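PDB 6XSX: ZmpA Glycopeptidase, which acts as a metalloprotease on glycosylated proteins, this chain being the catalytic M60 peptidase module of a much longer multidomain polypeptide. Local coordinates for residues G311-T317 / D436-L440; N429-A434 / Y516-N521; E282-N286 / N299-P303; F365-F369 / A393-F398. All coordinates share one frame; numbering follows the deposited sequence.

Contact 1 of 4, residues G311-T317 / D436-L440. With EDO (1,2-ethanediol), chain E.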
loop_
_atom_site.group_PDB
_atom_site.type_symbol
_atom_site.label_atom_id
_atom_site.label_comp_id
_atom_site.label_asym_id
_atom_site.label_seq_id
_atom_site.Cartn_x
_atom_site.Cartn_y
_atom_site.Cartn_z
ATOM N N GLY A 311 5.480 9.928 10.167
ATOM C CA GLY A 311 6.060 9.954 11.507
ATOM C C GLY A 311 5.371 8.985 12.470
ATOM O O GLY A 311 5.489 9.107 13.683
ATOM N N VAL A 312 4.626 8.022 11.923
ATOM C CA VAL A 312 3.867 7.096 12.748
ATOM C C VAL A 312 4.761 5.888 13.023
ATOM O O VAL A 312 5.394 5.369 12.098
ATOM C CB VAL A 312 2.555 6.689 12.045
ATOM C CG1 VAL A 312 1.878 5.502 12.707
ATOM C CG2 VAL A 312 1.589 7.862 11.931
ATOM N N PRO A 313 4.872 5.430 14.294
ATOM C CA PRO A 313 5.612 4.203 14.598
ATOM C C PRO A 313 5.086 3.046 13.750
ATOM O O PRO A 313 3.889 2.772 13.747
ATOM C CB PRO A 313 5.341 4.000 16.097
ATOM C CG PRO A 313 5.122 5.422 16.616
ATOM C CD PRO A 313 4.358 6.109 15.500
ATOM N N SER A 314 5.999 2.377 13.027
ATOM C CA SER A 314 5.614 1.325 12.103
ATOM C C SER A 314 4.932 0.176 12.842
ATOM O O SER A 314 5.049 0.039 14.060
ATOM C CB SER A 314 6.779 0.838 11.275
ATOM O OG SER A 314 7.416 -0.277 11.882
ATOM N N ASN A 315 4.207 -0.646 12.078
ATOM C CA ASN A 315 3.531 -1.810 12.627
ATOM C C ASN A 315 4.543 -2.683 13.367
ATOM O O ASN A 315 4.211 -3.351 14.343
ATOM C CB ASN A 315 2.839 -2.614 11.526
ATOM C CG ASN A 315 1.642 -3.402 12.013
ATOM O OD1 ASN A 315 1.205 -3.246 13.154
ATOM N ND2 ASN A 315 1.088 -4.227 11.137
ATOM N N ILE A 316 5.796 -2.658 12.905
ATOM C CA ILE A 316 6.809 -3.473 13.550
ATOM C C ILE A 316 7.016 -2.986 14.988
ATOM O O ILE A 316 7.199 -3.801 15.896
ATOM C CB ILE A 316 8.094 -3.583 12.703
ATOM C CG1 ILE A 316 7.783 -4.193 11.329
ATOM C CG2 ILE A 316 9.140 -4.395 13.447
ATOM C CD1 ILE A 316 8.962 -4.267 10.378
ATOM N N THR A 317 6.936 -1.666 15.207
ATOM C CA THR A 317 6.944 -1.145 16.571
ATOM C C THR A 317 5.618 -1.475 17.255
ATOM O O THR A 317 5.600 -1.920 18.401
ATOM C CB THR A 317 7.250 0.357 16.612
ATOM O OG1 THR A 317 8.604 0.517 16.184
ATOM C CG2 THR A 317 7.074 0.970 17.989
ATOM N N ASP A 436 12.868 1.567 14.021
ATOM C CA ASP A 436 12.024 2.723 13.775
ATOM C C ASP A 436 12.525 3.989 14.469
ATOM O O ASP A 436 12.180 5.082 14.020
ATOM C CB ASP A 436 10.547 2.434 14.084
ATOM C CG ASP A 436 9.926 1.394 13.165
ATOM O OD1 ASP A 436 10.476 1.155 12.087
ATOM O OD2 ASP A 436 8.913 0.812 13.547
ATOM N N LYS A 437 13.330 3.868 15.538
ATOM C CA LYS A 437 13.843 5.066 16.200
ATOM C C LYS A 437 14.613 5.953 15.219
ATOM O O LYS A 437 14.670 7.169 15.398
ATOM C CB LYS A 437 14.682 4.737 17.439
ATOM C CG LYS A 437 13.896 4.102 18.577
ATOM C CD LYS A 437 14.525 4.320 19.938
ATOM C CE LYS A 437 14.606 5.781 20.322
ATOM N NZ LYS A 437 15.306 5.953 21.616
ATOM N N MET A 438 15.153 5.342 14.159
ATOM C CA MET A 438 15.960 6.047 13.169
ATOM C C MET A 438 15.167 7.184 12.515
ATOM O O MET A 438 15.764 8.185 12.138
ATOM C CB MET A 438 16.494 5.097 12.089
ATOM C CG MET A 438 17.611 4.171 12.582
ATOM S SD MET A 438 17.917 2.815 11.410
ATOM C CE MET A 438 18.554 3.747 10.016
ATOM N N TYR A 439 13.833 7.045 12.393
ATOM C CA TYR A 439 13.010 8.161 11.943
ATOM C C TYR A 439 12.249 8.820 13.096
ATOM O O TYR A 439 12.040 10.035 13.068
ATOM C CB TYR A 439 12.123 7.809 10.742
ATOM C CG TYR A 439 10.967 6.879 11.021
ATOM C CD1 TYR A 439 11.093 5.514 10.815
ATOM C CD2 TYR A 439 9.747 7.354 11.478
ATOM C CE1 TYR A 439 10.043 4.642 11.055
ATOM C CE2 TYR A 439 8.681 6.497 11.723
ATOM C CZ TYR A 439 8.830 5.134 11.507
ATOM O OH TYR A 439 7.792 4.267 11.724
ATOM N N LEU A 440 11.823 8.025 14.090
ATOM C CA LEU A 440 11.003 8.538 15.184
ATOM C C LEU A 440 11.752 9.571 16.033
ATOM O O LEU A 440 11.126 10.481 16.582
ATOM C CB LEU A 440 10.504 7.373 16.047
ATOM C CG LEU A 440 9.411 6.508 15.413
ATOM C CD1 LEU A 440 9.191 5.243 16.228
ATOM C CD2 LEU A 440 8.106 7.284 15.253
HETATM C C1 EDO E . 17.822 3.555 23.434
HETATM O O1 EDO E . 17.199 4.050 22.259
HETATM C C2 EDO E . 17.229 4.053 24.701
HETATM O O2 EDO E . 16.457 5.210 24.529
#

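Contact 2 of 4, residues N429-A434 / Y516-N521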
loop_
_atom_site.group_PDB
_atom_site.type_symbol
_atom_site.label_atom_id
_atom_site.label_comp_id
_atom_site.label_asym_id
_atom_site.label_seq_id
_atom_site.Cartn_x
_atom_site.Cartn_y
_atom_site.Cartn_z
ATOM N N ASN A 429 28.739 -1.309 8.890
ATOM C CA ASN A 429 27.750 -1.008 9.912
ATOM C C ASN A 429 26.950 -2.274 10.192
ATOM O O ASN A 429 26.668 -3.051 9.276
ATOM C CB ASN A 429 26.732 0.043 9.459
ATOM C CG ASN A 429 27.345 1.352 9.004
ATOM O OD1 ASN A 429 27.793 1.474 7.862
ATOM N ND2 ASN A 429 27.357 2.338 9.891
ATOM N N LYS A 430 26.549 -2.453 11.455
ATOM C CA LYS A 430 25.670 -3.549 11.830
ATOM C C LYS A 430 24.233 -3.187 11.454
ATOM O O LYS A 430 23.432 -2.786 12.298
ATOM C CB LYS A 430 25.877 -3.909 13.307
ATOM C CG LYS A 430 27.317 -4.264 13.666
ATOM C CD LYS A 430 27.452 -4.916 15.040
ATOM C CE LYS A 430 28.874 -5.316 15.379
ATOM N NZ LYS A 430 28.983 -5.751 16.791
ATOM N N LEU A 431 23.922 -3.332 10.165
ATOM C CA LEU A 431 22.674 -2.846 9.601
ATOM C C LEU A 431 21.486 -3.533 10.274
ATOM O O LEU A 431 20.391 -2.981 10.281
ATOM C CB LEU A 431 22.675 -3.084 8.089
ATOM C CG LEU A 431 23.781 -2.390 7.288
ATOM C CD1 LEU A 431 23.679 -2.788 5.826
ATOM C CD2 LEU A 431 23.711 -0.872 7.425
ATOM N N TRP A 432 21.713 -4.716 10.865
ATOM C CA TRP A 432 20.634 -5.463 11.498
ATOM C C TRP A 432 20.189 -4.824 12.813
ATOM O O TRP A 432 19.253 -5.316 13.439
ATOM C CB TRP A 432 21.000 -6.939 11.699
ATOM C CG TRP A 432 22.385 -7.130 12.243
ATOM C CD1 TRP A 432 22.743 -7.258 13.553
ATOM C CD2 TRP A 432 23.607 -7.180 11.485
ATOM N NE1 TRP A 432 24.101 -7.400 13.666
ATOM C CE2 TRP A 432 24.659 -7.356 12.414
ATOM C CE3 TRP A 432 23.916 -7.096 10.119
ATOM C CZ2 TRP A 432 25.996 -7.452 12.017
ATOM C CZ3 TRP A 432 25.237 -7.179 9.728
ATOM C CH2 TRP A 432 26.261 -7.358 10.665
ATOM N N TYR A 433 20.841 -3.734 13.233
ATOM C CA TYR A 433 20.378 -3.007 14.411
ATOM C C TYR A 433 19.386 -1.904 14.025
ATOM O O TYR A 433 18.852 -1.232 14.906
ATOM C CB TYR A 433 21.545 -2.427 15.220
ATOM C CG TYR A 433 22.420 -3.412 15.963
ATOM C CD1 TYR A 433 21.959 -4.672 16.320
ATOM C CD2 TYR A 433 23.707 -3.068 16.355
ATOM C CE1 TYR A 433 22.761 -5.578 16.996
ATOM C CE2 TYR A 433 24.523 -3.960 17.037
ATOM C CZ TYR A 433 24.047 -5.220 17.362
ATOM O OH TYR A 433 24.835 -6.110 18.033
ATOM N N ALA A 434 19.133 -1.708 12.717
ATOM C CA ALA A 434 18.194 -0.679 12.287
ATOM C C ALA A 434 16.831 -0.923 12.930
ATOM O O ALA A 434 16.401 -2.070 13.057
ATOM C CB ALA A 434 18.063 -0.645 10.779
ATOM N N TYR A 516 24.270 3.101 19.688
ATOM C CA TYR A 516 24.188 3.222 18.238
ATOM C C TYR A 516 23.313 4.410 17.876
ATOM O O TYR A 516 22.293 4.629 18.523
ATOM C CB TYR A 516 23.653 1.945 17.588
ATOM C CG TYR A 516 24.722 0.921 17.327
ATOM C CD1 TYR A 516 25.199 0.114 18.351
ATOM C CD2 TYR A 516 25.275 0.776 16.062
ATOM C CE1 TYR A 516 26.195 -0.822 18.116
ATOM C CE2 TYR A 516 26.263 -0.160 15.809
ATOM C CZ TYR A 516 26.725 -0.959 16.843
ATOM O OH TYR A 516 27.703 -1.881 16.610
ATOM N N ASP A 517 23.731 5.157 16.842
ATOM C CA ASP A 517 23.036 6.377 16.462
ATOM C C ASP A 517 22.147 6.155 15.235
ATOM O O ASP A 517 22.067 5.050 14.694
ATOM C CB ASP A 517 24.000 7.555 16.309
ATOM C CG ASP A 517 24.812 7.557 15.025
ATOM O OD1 ASP A 517 24.522 6.723 14.115
ATOM O OD2 ASP A 517 25.752 8.386 14.950
ATOM N N ASN A 518 21.515 7.244 14.791
ATOM C CA ASN A 518 20.437 7.217 13.817
ATOM C C ASN A 518 20.931 6.732 12.454
ATOM O O ASN A 518 20.115 6.376 11.610
ATOM C CB ASN A 518 19.752 8.584 13.699
ATOM C CG ASN A 518 18.819 8.888 14.853
ATOM O OD1 ASN A 518 17.976 8.058 15.197
ATOM N ND2 ASN A 518 18.939 10.083 15.429
ATOM N N GLU A 519 22.249 6.759 12.235
ATOM C CA GLU A 519 22.837 6.223 11.017
ATOM C C GLU A 519 23.580 4.914 11.309
ATOM O O GLU A 519 24.442 4.502 10.535
ATOM C CB GLU A 519 23.703 7.288 10.340
ATOM C CG GLU A 519 22.872 8.396 9.717
ATOM C CD GLU A 519 23.619 9.546 9.065
ATOM O OE1 GLU A 519 24.824 9.384 8.751
ATOM O OE2 GLU A 519 22.996 10.623 8.915
ATOM N N ILE A 520 23.234 4.267 12.434
ATOM C CA ILE A 520 23.780 2.970 12.815
ATOM C C ILE A 520 25.307 3.045 12.958
ATOM O O ILE A 520 26.031 2.121 12.575
ATOM C CB ILE A 520 23.338 1.857 11.839
ATOM C CG1 ILE A 520 21.941 2.129 11.260
ATOM C CG2 ILE A 520 23.421 0.503 12.541
ATOM C CD1 ILE A 520 21.421 1.070 10.282
ATOM N N ASN A 521 25.803 4.147 13.527
ATOM C CA ASN A 521 27.207 4.193 13.892
ATOM C C ASN A 521 27.351 3.824 15.364
ATOM O O ASN A 521 26.603 4.327 16.204
ATOM C CB ASN A 521 27.824 5.570 13.651
ATOM C CG ASN A 521 27.790 5.960 12.195
ATOM O OD1 ASN A 521 26.904 6.694 11.767
ATOM N ND2 ASN A 521 28.745 5.472 11.426
HETATM O O HOH W 1 29.322 -2.758 18.332
#

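Contact 3 of 4, residues E282-N286 / N299-P303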
loop_
_atom_site.group_PDB
_atom_site.type_symbol
_atom_site.label_atom_id
_atom_site.label_comp_id
_atom_site.label_asym_id
_atom_site.label_seq_id
_atom_site.Cartn_x
_atom_site.Cartn_y
_atom_site.Cartn_z
ATOM N N GLU A 282 -3.837 -3.105 1.699
ATOM C CA GLU A 282 -4.601 -3.543 0.538
ATOM C C GLU A 282 -3.997 -2.998 -0.751
ATOM O O GLU A 282 -3.941 -3.711 -1.744
ATOM C CB GLU A 282 -6.073 -3.139 0.632
ATOM C CG GLU A 282 -6.782 -3.731 1.840
ATOM C CD GLU A 282 -6.479 -5.193 2.121
ATOM O OE1 GLU A 282 -6.407 -5.973 1.158
ATOM O OE2 GLU A 282 -6.299 -5.548 3.310
ATOM N N MET A 283 -3.574 -1.731 -0.748
ATOM C CA MET A 283 -2.976 -1.187 -1.956
ATOM C C MET A 283 -1.697 -1.973 -2.262
ATOM O O MET A 283 -1.419 -2.285 -3.421
ATOM C CB MET A 283 -2.667 0.310 -1.812
ATOM C CG MET A 283 -2.034 0.914 -3.055
ATOM S SD MET A 283 -2.114 2.730 -3.081
ATOM C CE MET A 283 -3.881 2.964 -3.283
ATOM N N GLY A 284 -0.954 -2.325 -1.200
ATOM C CA GLY A 284 0.257 -3.131 -1.294
ATOM C C GLY A 284 0.041 -4.457 -2.028
ATOM O O GLY A 284 0.831 -4.817 -2.895
ATOM N N HIS A 285 -1.032 -5.175 -1.671
ATOM C CA HIS A 285 -1.373 -6.428 -2.329
ATOM C C HIS A 285 -1.567 -6.192 -3.823
ATOM O O HIS A 285 -1.235 -7.050 -4.625
ATOM C CB HIS A 285 -2.702 -6.993 -1.810
ATOM C CG HIS A 285 -2.636 -7.757 -0.533
ATOM N ND1 HIS A 285 -1.658 -8.704 -0.281
ATOM C CD2 HIS A 285 -3.461 -7.753 0.541
ATOM C CE1 HIS A 285 -1.862 -9.227 0.915
ATOM N NE2 HIS A 285 -2.973 -8.662 1.439
ATOM N N ASN A 286 -2.149 -5.041 -4.180
ATOM C CA ASN A 286 -2.502 -4.764 -5.563
ATOM C C ASN A 286 -1.260 -4.415 -6.379
ATOM O O ASN A 286 -1.247 -4.588 -7.599
ATOM C CB ASN A 286 -3.584 -3.685 -5.668
ATOM C CG ASN A 286 -4.982 -4.268 -5.596
ATOM O OD1 ASN A 286 -5.294 -5.225 -6.304
ATOM N ND2 ASN A 286 -5.828 -3.697 -4.754
ATOM N N ASN A 299 4.858 -7.056 0.262
ATOM C CA ASN A 299 3.838 -6.039 0.034
ATOM C C ASN A 299 3.648 -5.152 1.270
ATOM O O ASN A 299 3.097 -4.054 1.179
ATOM C CB ASN A 299 2.567 -6.619 -0.599
ATOM C CG ASN A 299 2.752 -6.980 -2.063
ATOM O OD1 ASN A 299 3.737 -6.587 -2.689
ATOM N ND2 ASN A 299 1.808 -7.717 -2.633
ATOM N N ASN A 300 4.141 -5.623 2.417
ATOM C CA ASN A 300 4.077 -4.894 3.672
ATOM C C ASN A 300 4.977 -3.660 3.642
ATOM O O ASN A 300 4.868 -2.782 4.493
ATOM C CB ASN A 300 4.528 -5.787 4.827
ATOM C CG ASN A 300 3.603 -6.965 5.030
ATOM O OD1 ASN A 300 2.412 -6.783 5.241
ATOM N ND2 ASN A 300 4.142 -8.172 4.961
ATOM N N MET A 301 5.916 -3.627 2.697
ATOM C CA MET A 301 6.836 -2.508 2.628
ATOM C C MET A 301 6.050 -1.230 2.358
ATOM O O MET A 301 6.479 -0.144 2.767
ATOM C CB MET A 301 7.891 -2.704 1.537
ATOM C CG MET A 301 8.939 -3.742 1.901
ATOM S SD MET A 301 10.009 -3.265 3.313
ATOM C CE MET A 301 11.050 -2.048 2.514
ATOM N N LEU A 302 4.886 -1.374 1.694
ATOM C CA LEU A 302 4.099 -0.203 1.331
ATOM C C LEU A 302 3.449 0.423 2.567
ATOM O O LEU A 302 3.686 1.598 2.850
ATOM C CB LEU A 302 3.100 -0.491 0.197
ATOM C CG LEU A 302 2.320 0.739 -0.283
ATOM C CD1 LEU A 302 3.235 1.749 -0.968
ATOM C CD2 LEU A 302 1.173 0.362 -1.208
ATOM N N PRO A 303 2.598 -0.289 3.348
ATOM C CA PRO A 303 2.032 0.315 4.555
ATOM C C PRO A 303 3.097 0.820 5.539
ATOM O O PRO A 303 2.904 1.872 6.148
ATOM C CB PRO A 303 1.084 -0.765 5.103
ATOM C CG PRO A 303 1.582 -2.064 4.481
ATOM C CD PRO A 303 2.089 -1.652 3.114
#

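Contact 4 of 4, residues F365-F369 / A393-F398. With EDO (1,2-ethanediol), chain G.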
loop_
_atom_site.group_PDB
_atom_site.type_symbol
_atom_site.label_atom_id
_atom_site.label_comp_id
_atom_site.label_asym_id
_atom_site.label_seq_id
_atom_site.Cartn_x
_atom_site.Cartn_y
_atom_site.Cartn_z
ATOM N N PHE A 365 16.461 2.206 -1.330
ATOM C CA PHE A 365 16.580 0.762 -1.488
ATOM C C PHE A 365 15.363 0.181 -2.214
ATOM O O PHE A 365 15.513 -0.508 -3.222
ATOM C CB PHE A 365 16.810 0.059 -0.145
ATOM C CG PHE A 365 16.619 -1.442 -0.176
ATOM C CD1 PHE A 365 17.424 -2.249 -0.967
ATOM C CD2 PHE A 365 15.631 -2.050 0.582
ATOM C CE1 PHE A 365 17.243 -3.627 -0.996
ATOM C CE2 PHE A 365 15.447 -3.426 0.549
ATOM C CZ PHE A 365 16.250 -4.213 -0.245
ATOM N N TRP A 366 14.161 0.425 -1.678
ATOM C CA TRP A 366 12.996 -0.335 -2.112
ATOM C C TRP A 366 12.697 -0.131 -3.604
ATOM O O TRP A 366 12.555 -1.108 -4.337
ATOM C CB TRP A 366 11.770 -0.094 -1.218
ATOM C CG TRP A 366 10.701 -1.113 -1.474
ATOM C CD1 TRP A 366 9.456 -0.903 -1.994
ATOM C CD2 TRP A 366 10.821 -2.536 -1.278
ATOM N NE1 TRP A 366 8.785 -2.092 -2.112
ATOM C CE2 TRP A 366 9.602 -3.112 -1.697
ATOM C CE3 TRP A 366 11.832 -3.373 -0.782
ATOM C CZ2 TRP A 366 9.371 -4.489 -1.620
ATOM C CZ3 TRP A 366 11.607 -4.735 -0.724
ATOM C CH2 TRP A 366 10.390 -5.283 -1.138
ATOM N N PRO A 367 12.596 1.117 -4.123
ATOM C CA PRO A 367 12.318 1.330 -5.546
ATOM C C PRO A 367 13.282 0.546 -6.446
ATOM O O PRO A 367 12.855 -0.107 -7.404
ATOM C CB PRO A 367 12.421 2.854 -5.734
ATOM C CG PRO A 367 13.071 3.371 -4.456
ATOM C CD PRO A 367 12.703 2.380 -3.377
ATOM N N ARG A 368 14.570 0.549 -6.075
ATOM C CA ARG A 368 15.601 -0.128 -6.847
ATOM C C ARG A 368 15.439 -1.645 -6.731
ATOM O O ARG A 368 15.596 -2.353 -7.721
ATOM C CB ARG A 368 16.995 0.362 -6.444
ATOM C CG ARG A 368 17.220 1.855 -6.673
ATOM C CD ARG A 368 18.615 2.298 -6.248
ATOM N NE ARG A 368 19.587 1.535 -7.029
ATOM C CZ ARG A 368 20.842 1.244 -6.681
ATOM N NH1 ARG A 368 21.338 1.645 -5.522
ATOM N NH2 ARG A 368 21.593 0.532 -7.499
ATOM N N PHE A 369 15.121 -2.133 -5.520
ATOM C CA PHE A 369 14.872 -3.555 -5.317
ATOM C C PHE A 369 13.688 -4.014 -6.178
ATOM O O PHE A 369 13.803 -5.003 -6.914
ATOM C CB PHE A 369 14.707 -3.853 -3.825
ATOM C CG PHE A 369 14.582 -5.303 -3.424
ATOM C CD1 PHE A 369 15.706 -6.069 -3.157
ATOM C CD2 PHE A 369 13.336 -5.888 -3.248
ATOM C CE1 PHE A 369 15.593 -7.389 -2.750
ATOM C CE2 PHE A 369 13.220 -7.211 -2.845
ATOM C CZ PHE A 369 14.350 -7.955 -2.593
ATOM N N ALA A 393 19.889 -9.873 -4.787
ATOM C CA ALA A 393 19.344 -8.650 -5.361
ATOM C C ALA A 393 19.630 -7.446 -4.460
ATOM O O ALA A 393 20.049 -6.392 -4.949
ATOM C CB ALA A 393 17.869 -8.804 -5.652
ATOM N N ALA A 394 19.403 -7.609 -3.151
ATOM C CA ALA A 394 19.687 -6.556 -2.186
ATOM C C ALA A 394 21.190 -6.262 -2.171
ATOM O O ALA A 394 21.599 -5.108 -2.061
ATOM C CB ALA A 394 19.168 -6.929 -0.812
ATOM N N SER A 395 22.008 -7.313 -2.303
ATOM C CA SER A 395 23.451 -7.144 -2.340
ATOM C C SER A 395 23.869 -6.307 -3.548
ATOM O O SER A 395 24.681 -5.398 -3.403
ATOM C CB SER A 395 24.175 -8.464 -2.283
ATOM O OG SER A 395 24.036 -9.058 -0.998
ATOM N N ASP A 396 23.316 -6.623 -4.732
ATOM C CA ASP A 396 23.603 -5.870 -5.948
ATOM C C ASP A 396 23.182 -4.406 -5.802
ATOM O O ASP A 396 23.930 -3.508 -6.179
ATOM C CB ASP A 396 22.898 -6.462 -7.172
ATOM C CG ASP A 396 23.431 -7.812 -7.624
ATOM O OD1 ASP A 396 24.666 -8.020 -7.549
ATOM O OD2 ASP A 396 22.602 -8.648 -8.059
ATOM N N VAL A 397 21.971 -4.168 -5.287
ATOM C CA VAL A 397 21.458 -2.813 -5.137
ATOM C C VAL A 397 22.421 -1.987 -4.277
ATOM O O VAL A 397 22.719 -0.837 -4.601
ATOM C CB VAL A 397 20.018 -2.796 -4.582
ATOM C CG1 VAL A 397 19.599 -1.410 -4.093
ATOM C CG2 VAL A 397 19.006 -3.320 -5.594
ATOM N N PHE A 398 22.917 -2.575 -3.182
ATOM C CA PHE A 398 23.732 -1.820 -2.241
ATOM C C PHE A 398 25.208 -1.822 -2.636
ATOM O O PHE A 398 25.960 -0.973 -2.169
ATOM C CB PHE A 398 23.574 -2.346 -0.811
ATOM C CG PHE A 398 22.510 -1.655 0.005
ATOM C CD1 PHE A 398 22.784 -0.468 0.674
ATOM C CD2 PHE A 398 21.233 -2.190 0.113
ATOM C CE1 PHE A 398 21.800 0.172 1.418
ATOM C CE2 PHE A 398 20.255 -1.554 0.863
ATOM C CZ PHE A 398 20.539 -0.375 1.518
HETATM C C1 EDO G . 20.345 1.467 -1.960
HETATM O O1 EDO G . 19.911 2.017 -3.193
HETATM C C2 EDO G . 21.824 1.478 -1.823
HETATM O O2 EDO G . 22.401 2.651 -2.355
HETATM O O HOH W 2 24.243 -0.734 -7.509
#

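Contact 1 of 4, residues G311-T317 / D436-L440
The backbone of G311-T317 passes between two helices beside the short helical turn of D436-L440, and the CA atoms of P313 and D436 lie 6.6 Å apart. G311, with positive phi, closes the preceding helix in a Schellman motif, while S314 N-caps the next, its OG accepting weakly from I316 N. This contact illustrates how donors can converge on one carboxylate oxygen. D436 OD2 receives a very short bond from S314 OG (2.5 Å) and another from T317 OG1 (2.7 Å), the threonine arriving on the anti side, 27° out of the carboxylate plane. S314 N adds a weak third bond. D436 CG lies beside its own backbone N (chi1 -65°), carrying the carboxylate to this helix start, where the N-terminal end would favour its negative charge. W322 NE1 also reaches OD2 and W356 NE1 reaches OD1, so both buried oxygens are gripped. Y439 presents its ring edge instead: OH donates to V312 O over 2.7 Å, meeting it at a C=O...donor angle of 138°. Alongside, L440 crosses the ring of P313 at about a right angle, CD2 meeting CG at 3.8 Å. K437 NZ donates to O1 of a 1,2-ethanediol (2.8 Å), probably from the crystallisation liquor. S314 packs on helix 301-309, I316 and T317 on helix 321-331, D436 and Y439 on L360 of helix 347-361, and K437 and M438 on I479 of strand 478-485.

Contact 2 of 4, residues N429-A434 / Y516-N521
A 3-10 turn, L431-Y433, docks here against the type I beta turn D517-I520 that ends strand 511-517 of the C-terminal antiparallel sheet. D517 OD1 accepts from E519 N, an Asx turn, and also from N521 N, the two reaching it from opposite faces of the carboxylate plane. The projecting residue of the beta turn, I520, has CG2 anti to the backbone N and lays that methyl 3.3 Å from K430 O. Its CD1 meets A434 CB at 3.8 Å and also touches L431 CD2. Beside it Y433 and Y516 form a T-shaped pair. The Y433 edge points down on the centre of the Y516 face, with Y433 CD2 3.7 Å above the Y516 plane and the rings inclined at 79°. N429 supplies the direct polar link: ND2 donates to I520 O over 3.0 Å at 171°, with the acceptor almost in the amide plane but the donor well above the carbonyl plane. K430 runs extended across the Y516 hydroxyl, CD lying 3.4 Å from OH, and its NZ ends in a salt bridge with E482, which also accepts from Y433 OH. Strand 478-485 thus flanks the aromatic side, while L431 packs on L358 and Y361 of helix 347-361 and on H405 of helix 403-408.

Contact 3 of 4, residues E282-N286 / N299-P303
L302 has CG anti to the backbone N (chi1 -176°), sending CD2 against the backbone of G284, while N299 keeps CG beside its own N (chi1 -73°) and lays its amide next to the same glycine. Residues 282-286 end the helix that carries an HExxH pattern, H281, E282 and H285, consistent with the zinc-binding helix expected of a metallopeptidase of this family, although no metal is bound to it here. The example illustrates close approach of backbones at a glycine. With no side chain on G284, its CA comes within 4.8 Å of N299 CA, where helix 277-286 meets the residues leading into helix 301-309. The carbonyl oxygen G284 O stands over the flat amide of N299, 3.0 Å from CG. N299 ND2 lies at 3.1 Å from that oxygen, but the angle is too poor for a hydrogen bond; N299 ND2 is hydrogen-bonded to D288 O, which helps fix how the amide is turned. M283 meets L302 CD2 through CG at 3.7 Å; V216 and T220 of helix 206-224 pack on M283, and T220 with W224 on L302. The CA-CB bond of H285 points away from residues 299-303; E282 OE1 lies at the edge of its ring, and the H281 ring stands steeply to it. H285 CA lies 3.4 Å from N299 ND2.

Contact 4 of 4, residues F365-F369 / A393-F398
F365 and F398 meet as two rings inclined at 32° with centroids 5.5 Å apart, an oblique pairing in which F365 CD1 approaches F398 CE2 to 3.4 Å. One face of F365 is overlaid toward its rim by F369 CB, and V397 CG1 comes to its edge. On F398, one face carries C2 of a 1,2-ethanediol, probably from the crystallisation liquor. Another flat group, the guanidinium of R368, has V397 CG1 3.8 Å above one face, while ethanediol oxygens and a water lie about its edge. The example shows two helices packed through aromatic and aliphatic side chains, with an exposed arginine alongside. F365 CG is anti to the backbone N (chi1 166°), which aims the ring at the second helix, its CE1 meeting A394 CB at 3.8 Å. F369, one turn on, brings the edge of its ring to A394 N and touches A393 CB with CE1 (4.0 Å). V397 fits between F365 and R368, its CG2 packing against the backbone at F369 N. R368 bends at chi3, so that NH1 donates to ethanediol O1 over 2.8 Å and NH2 to a water that passes a bond on to D396 O. The two short helical segments approach to 9.9 Å between axes at 118°. F365 also packs on L355, L358 and Q359 of helix 347-361, L358 touches F398 too, and E372 of helix 365-375 lies against V397.

Followed from the N terminus, contact 3 comes first and closes a short loop of about a dozen residues between helix 277-286 and helix 301-309. Contact 1 then opens at 311 and does not close until 436, spanning a stretch more than half helical and without strands; contact 4, which brings together helices 365-375 and 383-398, lies entirely within that span. Contact 2 opens at 429, before contact 1 has closed, and ends at 521, so these two cross. They also touch, M438 CE packing on I520 CD1; contact 2 joins the loop before helix 437-440 to the C-terminal sheet, and contact 1 joins that helix to the 311-317 region. Contacts 3 and 4 meet where M301 CG packs on W366 CZ2.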